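Local coordinates for protein tyrosine--tRNA ligase, mitochondrial (Coccidioides posadasii, PDB 5IJX) that probably catalyses the ATP-dependent attachment of tyrosine to mitochondrial tRNA(Tyr), its chain here containing the class I synthetase catalytic region, at residues P77-H80 with I81-L85; E214-Y217 with P218-Q221; N245-F248 with G249-I253. All coordinates share one frame; numbering follows the deposited sequence.

All three contacts are local ones within the class I synthetase region, and each comes close to the bound tyrosine. Contact 2 touches it directly through Tyr217 and Gln221. In contact 1, the HIGH signature, the side chain of His83 is about 5 Å from the bound tyrosine. In contact 3 the side chain of Asn245 is about 4 Å from the bound tyrosine. Contacts 2 and 3 lie on neighbouring helices, their centres 11 Å apart; they meet where Phe248 CE2 lies 3.3 Å from Pro218 O and where Asn245 ND2 approaches Gln221 OE1 at 3.4 Å. Contact 1 stands apart, its nearest atoms about 10 Å from contact 2 and about 11 Å from contact 3.

Contact 1 (P77-H80 with I81-L85); sequences PSLH and IGHML
The imidazoles of His80 and His83 lie against each other obliquely, with planes at 49° and ring centroids 4.0 Å apart. His83 CD2 sits 3.3 Å above one face of the His80 ring, offset toward its rim; in return His80 CE1 lies over a face of the His83 ring. The two NE2 atoms are close neighbours, but the angles are poor for a hydrogen bond. In the plane of the His83 ring, its edge is turned to the backbone N of His80. A methyl of Leu79 reaches the same imidazole from an oblique direction, CD2 to His83 CD2 at 3.6 Å. With CG placed between its backbone N and carbonyl carbon (chi1 46°), His80 folds its ring back over the turn that follows, where ND1 accepts a weak hydrogen bond from Gly82 N at 3.2 Å. Gly82 carries no side chain, and its CA lies 3.4 Å from His80 ND1. The turn is closed by His83 N, which donates to His80 O at 3.1 Å. This is the His-Ile-Gly-His form of the HIGH signature of class I aminoacyl-tRNA synthetases, which in this class belongs to the ATP site. Upstream, Ser78 OG bonds Leu79 O in the carbonyl plane, on a lone pair, and is also hydrogen-bonded to Gln139. The stretch bridges the loop after strand 67-72 and the start of helix 84-95. Leu79 packs on Ile136 and Leu140 of helix 126-154, Ile81 on Tyr317 and Phe318 of helix 311-319, and Leu85 on Met332 and Phe333 of helix 326-333.

Contact 2 (E214-Y217 with P218-Q221); sequences EFCY and PIMQ. With TYR (tyrosine), chain B.
Tyr217 and Gln221, one helical turn apart, converge on the amino group of the bound tyrosine. That nitrogen donates to Tyr217 OH at 3.3 Å, arriving at the edge of the phenol near its plane, and makes a weak bond to Gln221 OE1. The same OE1 lies 3.3 Å from Tyr217 CE2, with amide and ring planes 76° apart. Gln221 CG is anti to the backbone N (chi1 174°) and the chain beyond it is extended, which lays the amide over one face of the ligand ring, with NE2 out beyond the rim, 3.2 Å from the ligand's CE1. Other pocket residues position both groups: Asp73 is hydrogen-bonded to Tyr217 OH, while Gln236 and Gln242 accept from Gln221 NE2 and so set which way its amide is turned. The backbone spaces the pair, Gln221 N bonding Tyr217 O at 3.0 Å and Met220 N bonding Cys216 O. Farther out, Phe215, Cys216, Ile219 and Met220 pack respectively on Leu191, Met182, Ile212 and Leu178 of the second subunit. The turn into helix 217-229 and the helix's first residues thus lie between the second subunit and the tyrosine pocket of this class I synthetase.

Contact 3 (N245-F248 with G249-I253); sequences NILF and GMDAI
Ile246 and Met250, a turn apart, form the buried flank of the helix, enclosed against Val51 of strand 49-51; their mutual touch is a light van der Waals one, the methyl CG2 of Ile246 lying 4.4 Å from the selenium of Met250. Packing is closest along the backbone, where Gly249, without a side chain, lies against the turn before it: Gly249 N bonds Asn245 O, and Met250 N bonds Ile246 O at 2.9 Å. Ala252 points its methyl toward the preceding turn, CB 3.2 Å from Phe248 O, the carbonyl that also accepts from Ala252 N. Leu247 and Asp251 face outward instead, Asp251 being exposed. They meet at a slant, with OD2 3.8 Å from Leu247 CG and the carboxylate alongside the leucine branch. Leu247 CG stands anti to its own nitrogen (chi1 -175°), which turns its branch to the carboxylate, while Asp251 N bonds Leu247 O. At the start of the segment, Asn245 is held through OD1 by Arg197 and through ND2 by Gln242, a residue of the tyrosine pocket. Helix 243-259 is the connecting helix of a beta-alpha-beta unit between parallel strands 233-239 and 279-283, part of the Rossmann-type catalytic fold of class I synthetases.

Contact 1 (P77-H80 with I81-L85)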
ATOM      1  N   PRO A  77      16.050   4.590  22.117  1.00 76.51           N
ATOM      2  CA  PRO A  77      15.735   5.865  22.774  1.00 86.80           C
ATOM      3  C   PRO A  77      16.718   6.968  22.430  1.00 89.93           C
ATOM      4  O   PRO A  77      16.386   8.149  22.588  1.00 96.14           O
ATOM      5  CB  PRO A  77      15.789   5.507  24.261  1.00 83.18           C
ATOM      6  CG  PRO A  77      16.856   4.465  24.317  1.00 78.58           C
ATOM      7  CD  PRO A  77      16.667   3.638  23.058  1.00 81.09           C
ATOM      8  N   SER A  78      17.912   6.617  21.956  1.00 79.71           N
ATOM      9  CA  SER A  78      18.909   7.593  21.554  1.00 74.79           C
ATOM     10  C   SER A  78      19.749   7.003  20.434  1.00 65.51           C
ATOM     11  O   SER A  78      19.768   5.789  20.215  1.00 62.72           O
ATOM     12  CB  SER A  78      19.815   7.998  22.721  1.00 82.58           C
ATOM     13  OG  SER A  78      20.997   8.616  22.240  1.00 76.50           O
ATOM     14  N   LEU A  79      20.445   7.883  19.724  1.00 66.22           N
ATOM     15  CA  LEU A  79      21.443   7.445  18.767  1.00 60.41           C
ATOM     16  C   LEU A  79      22.667   6.901  19.498  1.00 68.67           C
ATOM     17  O   LEU A  79      22.916   7.205  20.669  1.00 71.84           O
ATOM     18  CB  LEU A  79      21.863   8.598  17.853  1.00 60.54           C
ATOM     19  CG  LEU A  79      20.777   9.239  16.988  1.00 69.40           C
ATOM     20  CD1 LEU A  79      21.318  10.497  16.325  1.00 68.80           C
ATOM     21  CD2 LEU A  79      20.269   8.257  15.943  1.00 62.60           C
ATOM     22  N   HIS A  80      23.430   6.078  18.788  1.00 67.45           N
ATOM     23  CA  HIS A  80      24.712   5.577  19.255  1.00 71.66           C
ATOM     24  C   HIS A  80      25.743   5.846  18.170  1.00 74.80           C
ATOM     25  O   HIS A  80      25.407   6.245  17.051  1.00 77.11           O
ATOM     26  CB  HIS A  80      24.645   4.082  19.592  1.00 76.84           C
ATOM     27  CG  HIS A  80      23.955   3.259  18.551  1.00 82.95           C
ATOM     28  ND1 HIS A  80      24.636   2.572  17.569  1.00 75.01           N
ATOM     29  CD2 HIS A  80      22.640   3.018  18.336  1.00 94.33           C
ATOM     30  CE1 HIS A  80      23.771   1.941  16.796  1.00 86.15           C
ATOM     31  NE2 HIS A  80      22.553   2.196  17.239  1.00 98.60           N
ATOM     32  N   ILE A  81      27.015   5.630  18.505  1.00 77.83           N
ATOM     33  CA  ILE A  81      28.072   5.927  17.549  1.00 79.52           C
ATOM     34  C   ILE A  81      27.894   5.126  16.264  1.00 80.76           C
ATOM     35  O   ILE A  81      28.360   5.553  15.203  1.00 85.61           O
ATOM     36  CB  ILE A  81      29.457   5.685  18.192  1.00 79.43           C
ATOM     37  CG1 ILE A  81      29.665   4.205  18.525  1.00 85.88           C
ATOM     38  CG2 ILE A  81      29.596   6.542  19.449  1.00 80.75           C
ATOM     39  CD1 ILE A  81      31.041   3.893  19.110  1.00 87.36           C
ATOM     40  N   GLY A  82      27.188   3.993  16.325  1.00 80.49           N
ATOM     41  CA  GLY A  82      26.997   3.181  15.134  1.00 77.08           C
ATOM     42  C   GLY A  82      26.363   3.949  13.988  1.00 81.17           C
ATOM     43  O   GLY A  82      26.737   3.769  12.826  1.00 86.14           O
ATOM     44  N   HIS A  83      25.389   4.806  14.295  1.00 75.29           N
ATOM     45  CA  HIS A  83      24.710   5.575  13.259  1.00 67.51           C
ATOM     46  C   HIS A  83      25.587   6.650  12.629  1.00 72.21           C
ATOM     47  O   HIS A  83      25.168   7.256  11.637  1.00 77.27           O
ATOM     48  CB  HIS A  83      23.465   6.262  13.828  1.00 70.73           C
ATOM     49  CG  HIS A  83      22.456   5.323  14.412  1.00 81.30           C
ATOM     50  ND1 HIS A  83      21.669   4.498  13.639  1.00101.55           N
ATOM     51  CD2 HIS A  83      22.085   5.102  15.695  1.00 73.02           C
ATOM     52  CE1 HIS A  83      20.867   3.798  14.420  1.00 98.71           C
ATOM     53  NE2 HIS A  83      21.099   4.146  15.673  1.00 84.13           N
HETATM   54  N   MSE A  84      26.776   6.906  13.165  1.00 75.85           N
HETATM   55  CA  MSE A  84      27.465   8.155  12.862  1.00 73.86           C
HETATM   56  C   MSE A  84      28.130   8.208  11.492  1.00 70.32           C
HETATM   57  O   MSE A  84      28.230   9.284  10.905  1.00 75.50           O
HETATM   58  CB  MSE A  84      28.509   8.447  13.947  1.00 75.13           C
HETATM   59  CG  MSE A  84      27.904   9.018  15.222  1.00 65.47           C
HETATM   60 SE   MSE A  84      26.875  10.645  14.907  0.66 63.08          SE
HETATM   61  CE  MSE A  84      28.157  11.589  13.782  1.00 64.23           C
ATOM     62  N   LEU A  85      28.567   7.066  10.966  1.00 69.08           N
ATOM     63  CA  LEU A  85      29.322   7.094   9.714  1.00 68.00           C
ATOM     64  C   LEU A  85      28.508   7.642   8.552  1.00 67.55           C
ATOM     65  O   LEU A  85      29.009   8.536   7.847  1.00 75.03           O
ATOM     66  CB  LEU A  85      29.867   5.701   9.399  1.00 65.29           C
ATOM     67  CG  LEU A  85      30.737   5.075  10.486  1.00 73.96           C
ATOM     68  CD1 LEU A  85      31.270   3.754   9.971  1.00 85.44           C
ATOM     69  CD2 LEU A  85      31.870   6.003  10.909  1.00 71.16           C
TER

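Contact 2 (E214-Y217 with P218-Q221)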
ATOM      1  N   GLU A 214       5.666  -6.018   6.932  1.00 62.96           N
ATOM      2  CA  GLU A 214       7.107  -6.255   6.896  1.00 60.85           C
ATOM      3  C   GLU A 214       7.600  -6.427   5.464  1.00 60.23           C
ATOM      4  O   GLU A 214       8.641  -5.875   5.085  1.00 53.13           O
ATOM      5  CB  GLU A 214       7.458  -7.487   7.729  1.00 62.50           C
ATOM      6  CG  GLU A 214       7.247  -7.322   9.226  1.00 68.28           C
ATOM      7  CD  GLU A 214       7.528  -8.599   9.992  1.00 67.87           C
ATOM      8  OE1 GLU A 214       6.863  -9.619   9.715  1.00 67.89           O
ATOM      9  OE2 GLU A 214       8.424  -8.586  10.862  1.00 77.64           O
ATOM     10  N   PHE A 215       6.864  -7.191   4.655  1.00 50.17           N
ATOM     11  CA  PHE A 215       7.280  -7.444   3.280  1.00 47.55           C
ATOM     12  C   PHE A 215       7.338  -6.159   2.465  1.00 52.00           C
ATOM     13  O   PHE A 215       8.165  -6.040   1.554  1.00 66.61           O
ATOM     14  CB  PHE A 215       6.324  -8.450   2.638  1.00 55.11           C
ATOM     15  CG  PHE A 215       6.644  -8.773   1.208  1.00 57.58           C
ATOM     16  CD1 PHE A 215       7.762  -9.520   0.885  1.00 62.68           C
ATOM     17  CD2 PHE A 215       5.814  -8.345   0.187  1.00 56.80           C
ATOM     18  CE1 PHE A 215       8.053  -9.825  -0.431  1.00 64.72           C
ATOM     19  CE2 PHE A 215       6.099  -8.646  -1.129  1.00 60.05           C
ATOM     20  CZ  PHE A 215       7.222  -9.386  -1.438  1.00 64.19           C
ATOM     21  N   CYS A 216       6.482  -5.190   2.780  1.00 60.85           N
ATOM     22  CA  CYS A 216       6.407  -3.938   2.040  1.00 57.93           C
ATOM     23  C   CYS A 216       7.322  -2.853   2.597  1.00 58.71           C
ATOM     24  O   CYS A 216       7.314  -1.732   2.078  1.00 55.10           O
ATOM     25  CB  CYS A 216       4.959  -3.430   2.029  1.00 48.66           C
ATOM     26  SG  CYS A 216       3.807  -4.507   1.140  0.65 52.54           S
ATOM     27  N   TYR A 217       8.108  -3.153   3.630  1.00 59.24           N
ATOM     28  CA  TYR A 217       9.026  -2.154   4.172  1.00 55.34           C
ATOM     29  C   TYR A 217       9.959  -1.586   3.111  1.00 47.36           C
ATOM     30  O   TYR A 217      10.018  -0.350   2.965  1.00 48.96           O
ATOM     31  CB  TYR A 217       9.816  -2.764   5.333  1.00 54.13           C
ATOM     32  CG  TYR A 217      10.712  -1.773   6.037  1.00 64.81           C
ATOM     33  CD1 TYR A 217      10.297  -1.136   7.198  1.00 61.62           C
ATOM     34  CD2 TYR A 217      11.970  -1.467   5.535  1.00 75.17           C
ATOM     35  CE1 TYR A 217      11.113  -0.228   7.842  1.00 68.16           C
ATOM     36  CE2 TYR A 217      12.790  -0.558   6.168  1.00 78.91           C
ATOM     37  CZ  TYR A 217      12.361   0.059   7.322  1.00 76.97           C
ATOM     38  OH  TYR A 217      13.183   0.964   7.954  1.00 70.28           O
ATOM     39  N   PRO A 218      10.699  -2.394   2.346  1.00 45.76           N
ATOM     40  CA  PRO A 218      11.591  -1.807   1.333  1.00 45.15           C
ATOM     41  C   PRO A 218      10.851  -0.984   0.300  1.00 53.14           C
ATOM     42  O   PRO A 218      11.456  -0.098  -0.316  1.00 50.02           O
ATOM     43  CB  PRO A 218      12.271  -3.032   0.705  1.00 48.00           C
ATOM     44  CG  PRO A 218      11.330  -4.162   0.960  1.00 51.14           C
ATOM     45  CD  PRO A 218      10.685  -3.867   2.280  1.00 48.23           C
ATOM     46  N   ILE A 219       9.562  -1.240   0.086  1.00 48.80           N
ATOM     47  CA  ILE A 219       8.787  -0.379  -0.799  1.00 46.35           C
ATOM     48  C   ILE A 219       8.630   1.000  -0.177  1.00 47.33           C
ATOM     49  O   ILE A 219       8.833   2.022  -0.837  1.00 51.97           O
ATOM     50  CB  ILE A 219       7.421  -1.010  -1.115  1.00 49.20           C
ATOM     51  CG1 ILE A 219       7.615  -2.386  -1.749  1.00 44.43           C
ATOM     52  CG2 ILE A 219       6.633  -0.090  -2.042  1.00 44.10           C
ATOM     53  CD1 ILE A 219       6.332  -3.101  -2.080  1.00 55.23           C
HETATM   54  N   MSE A 220       8.260   1.052   1.097  1.00 56.34           N
HETATM   55  CA  MSE A 220       8.092   2.334   1.762  1.00 57.15           C
HETATM   56  C   MSE A 220       9.397   3.111   1.737  1.00 57.11           C
HETATM   57  O   MSE A 220       9.411   4.309   1.454  1.00 59.96           O
HETATM   58  CB  MSE A 220       7.622   2.148   3.199  1.00 44.18           C
HETATM   59  CG  MSE A 220       6.246   1.528   3.324  1.00 49.49           C
HETATM   60 SE   MSE A 220       5.639   1.522   5.170  0.59 43.58          SE
HETATM   61  CE  MSE A 220       4.923   3.330   5.269  1.00 62.96           C
ATOM     62  N   GLN A 221      10.504   2.425   2.028  1.00 52.35           N
ATOM     63  CA  GLN A 221      11.793   3.109   2.025  1.00 59.10           C
ATOM     64  C   GLN A 221      12.160   3.586   0.622  1.00 58.70           C
ATOM     65  O   GLN A 221      12.653   4.710   0.447  1.00 55.69           O
ATOM     66  CB  GLN A 221      12.870   2.185   2.589  1.00 70.63           C
ATOM     67  CG  GLN A 221      14.271   2.751   2.497  1.00 67.80           C
ATOM     68  CD  GLN A 221      15.240   2.057   3.430  1.00 61.57           C
ATOM     69  OE1 GLN A 221      14.837   1.299   4.315  1.00 63.50           O
ATOM     70  NE2 GLN A 221      16.529   2.310   3.238  1.00 54.98           N
TER
HETATM   71  N   TYR B 501      16.363   1.214   7.284  1.00 71.34           N
HETATM   72  CA  TYR B 501      16.996   2.161   8.194  1.00 77.88           C
HETATM   73  C   TYR B 501      17.401   1.471   9.497  1.00 80.94           C
HETATM   74  O   TYR B 501      18.323   1.903  10.195  1.00 73.96           O
HETATM   75  CB  TYR B 501      16.049   3.330   8.491  1.00 76.73           C
HETATM   76  CG  TYR B 501      15.534   4.054   7.259  1.00 63.18           C
HETATM   77  CD1 TYR B 501      16.341   4.247   6.146  1.00 55.85           C
HETATM   78  CD2 TYR B 501      14.235   4.544   7.215  1.00 56.12           C
HETATM   79  CE1 TYR B 501      15.868   4.909   5.023  1.00 57.41           C
HETATM   80  CE2 TYR B 501      13.753   5.204   6.098  1.00 53.17           C
HETATM   81  CZ  TYR B 501      14.572   5.385   5.006  1.00 56.95           C
HETATM   82  OH  TYR B 501      14.089   6.044   3.897  1.00 52.88           O
HETATM   83  OXT TYR B 501      16.813   0.461   9.886  1.00 84.91           O

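Contact 3 (N245-F248 with G249-I253)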
ATOM      1  N   ASN A 245      18.538  -2.475   0.713  1.00 51.91           N
ATOM      2  CA  ASN A 245      17.460  -1.493   0.677  1.00 52.93           C
ATOM      3  C   ASN A 245      17.788  -0.342  -0.262  1.00 52.64           C
ATOM      4  O   ASN A 245      16.883   0.223  -0.885  1.00 66.11           O
ATOM      5  CB  ASN A 245      17.178  -0.961   2.085  1.00 60.39           C
ATOM      6  CG  ASN A 245      16.445  -1.965   2.951  1.00 61.50           C
ATOM      7  OD1 ASN A 245      15.927  -2.965   2.456  1.00 56.15           O
ATOM      8  ND2 ASN A 245      16.388  -1.696   4.251  1.00 68.03           N
ATOM      9  N   ILE A 246      19.067   0.014  -0.381  1.00 49.96           N
ATOM     10  CA  ILE A 246      19.448   1.135  -1.233  1.00 58.02           C
ATOM     11  C   ILE A 246      19.353   0.736  -2.698  1.00 62.47           C
ATOM     12  O   ILE A 246      18.743   1.438  -3.513  1.00 54.65           O
ATOM     13  CB  ILE A 246      20.857   1.629  -0.864  1.00 63.65           C
ATOM     14  CG1 ILE A 246      20.824   2.300   0.513  1.00 70.29           C
ATOM     15  CG2 ILE A 246      21.376   2.594  -1.915  1.00 64.13           C
ATOM     16  CD1 ILE A 246      22.186   2.645   1.070  1.00 69.54           C
ATOM     17  N   LEU A 247      19.962  -0.395  -3.059  1.00 57.18           N
ATOM     18  CA  LEU A 247      19.825  -0.898  -4.418  1.00 55.76           C
ATOM     19  C   LEU A 247      18.355  -0.967  -4.813  1.00 60.29           C
ATOM     20  O   LEU A 247      17.943  -0.403  -5.834  1.00 72.60           O
ATOM     21  CB  LEU A 247      20.487  -2.272  -4.534  1.00 56.55           C
ATOM     22  CG  LEU A 247      20.550  -2.895  -5.929  1.00 52.22           C
ATOM     23  CD1 LEU A 247      21.220  -1.961  -6.920  1.00 53.50           C
ATOM     24  CD2 LEU A 247      21.292  -4.218  -5.865  1.00 50.28           C
ATOM     25  N   PHE A 248      17.541  -1.638  -3.991  1.00 60.51           N
ATOM     26  CA  PHE A 248      16.105  -1.709  -4.244  1.00 56.03           C
ATOM     27  C   PHE A 248      15.516  -0.329  -4.503  1.00 51.33           C
ATOM     28  O   PHE A 248      14.666  -0.164  -5.386  1.00 54.88           O
ATOM     29  CB  PHE A 248      15.393  -2.372  -3.063  1.00 58.67           C
ATOM     30  CG  PHE A 248      13.908  -2.517  -3.252  1.00 54.28           C
ATOM     31  CD1 PHE A 248      13.363  -3.726  -3.649  1.00 65.93           C
ATOM     32  CD2 PHE A 248      13.055  -1.444  -3.028  1.00 56.77           C
ATOM     33  CE1 PHE A 248      11.996  -3.864  -3.824  1.00 66.47           C
ATOM     34  CE2 PHE A 248      11.689  -1.575  -3.203  1.00 59.31           C
ATOM     35  CZ  PHE A 248      11.159  -2.787  -3.600  1.00 63.65           C
ATOM     36  N   GLY A 249      15.933   0.671  -3.727  1.00 54.71           N
ATOM     37  CA  GLY A 249      15.457   2.021  -3.977  1.00 57.26           C
ATOM     38  C   GLY A 249      15.802   2.493  -5.375  1.00 57.21           C
ATOM     39  O   GLY A 249      14.932   2.936  -6.131  1.00 61.03           O
HETATM   40  N   MSE A 250      17.073   2.382  -5.744  1.00 56.63           N
HETATM   41  CA  MSE A 250      17.528   2.847  -7.045  1.00 58.82           C
HETATM   42  C   MSE A 250      16.722   2.174  -8.138  1.00 51.72           C
HETATM   43  O   MSE A 250      16.053   2.839  -8.930  1.00 50.30           O
HETATM   44  CB  MSE A 250      19.014   2.561  -7.227  1.00 68.43           C
HETATM   45  CG  MSE A 250      19.892   3.282  -6.229  1.00 72.32           C
HETATM   46 SE   MSE A 250      21.720   2.644  -6.283  0.57 62.84          SE
HETATM   47  CE  MSE A 250      21.923   2.485  -8.220  1.00 60.49           C
ATOM     48  N   ASP A 251      16.776   0.839  -8.164  1.00 51.68           N
ATOM     49  CA  ASP A 251      16.016   0.098  -9.161  1.00 61.09           C
ATOM     50  C   ASP A 251      14.555   0.520  -9.175  1.00 58.34           C
ATOM     51  O   ASP A 251      13.921   0.531 -10.236  1.00 57.90           O
ATOM     52  CB  ASP A 251      16.127  -1.402  -8.902  1.00 63.14           C
ATOM     53  CG  ASP A 251      17.534  -1.924  -9.127  1.00 72.89           C
ATOM     54  OD1 ASP A 251      18.331  -1.219  -9.785  1.00 75.42           O
ATOM     55  OD2 ASP A 251      17.843  -3.042  -8.656  1.00 71.68           O
ATOM     56  N   ALA A 252      14.005   0.884  -8.015  1.00 47.13           N
ATOM     57  CA  ALA A 252      12.625   1.350  -7.979  1.00 45.89           C
ATOM     58  C   ALA A 252      12.486   2.650  -8.761  1.00 55.38           C
ATOM     59  O   ALA A 252      11.690   2.745  -9.704  1.00 68.03           O
ATOM     60  CB  ALA A 252      12.165   1.527  -6.531  1.00 48.70           C
ATOM     61  N   ILE A 253      13.286   3.657  -8.401  1.00 59.56           N
ATOM     62  CA  ILE A 253      13.203   4.953  -9.070  1.00 62.66           C
ATOM     63  C   ILE A 253      13.417   4.787 -10.566  1.00 56.40           C
ATOM     64  O   ILE A 253      12.636   5.290 -11.383  1.00 55.90           O
ATOM     65  CB  ILE A 253      14.219   5.937  -8.462  1.00 67.33           C
ATOM     66  CG1 ILE A 253      13.857   6.227  -7.002  1.00 61.17           C
ATOM     67  CG2 ILE A 253      14.272   7.228  -9.285  1.00 68.73           C
ATOM     68  CD1 ILE A 253      14.870   7.072  -6.267  1.00 65.27           C
TER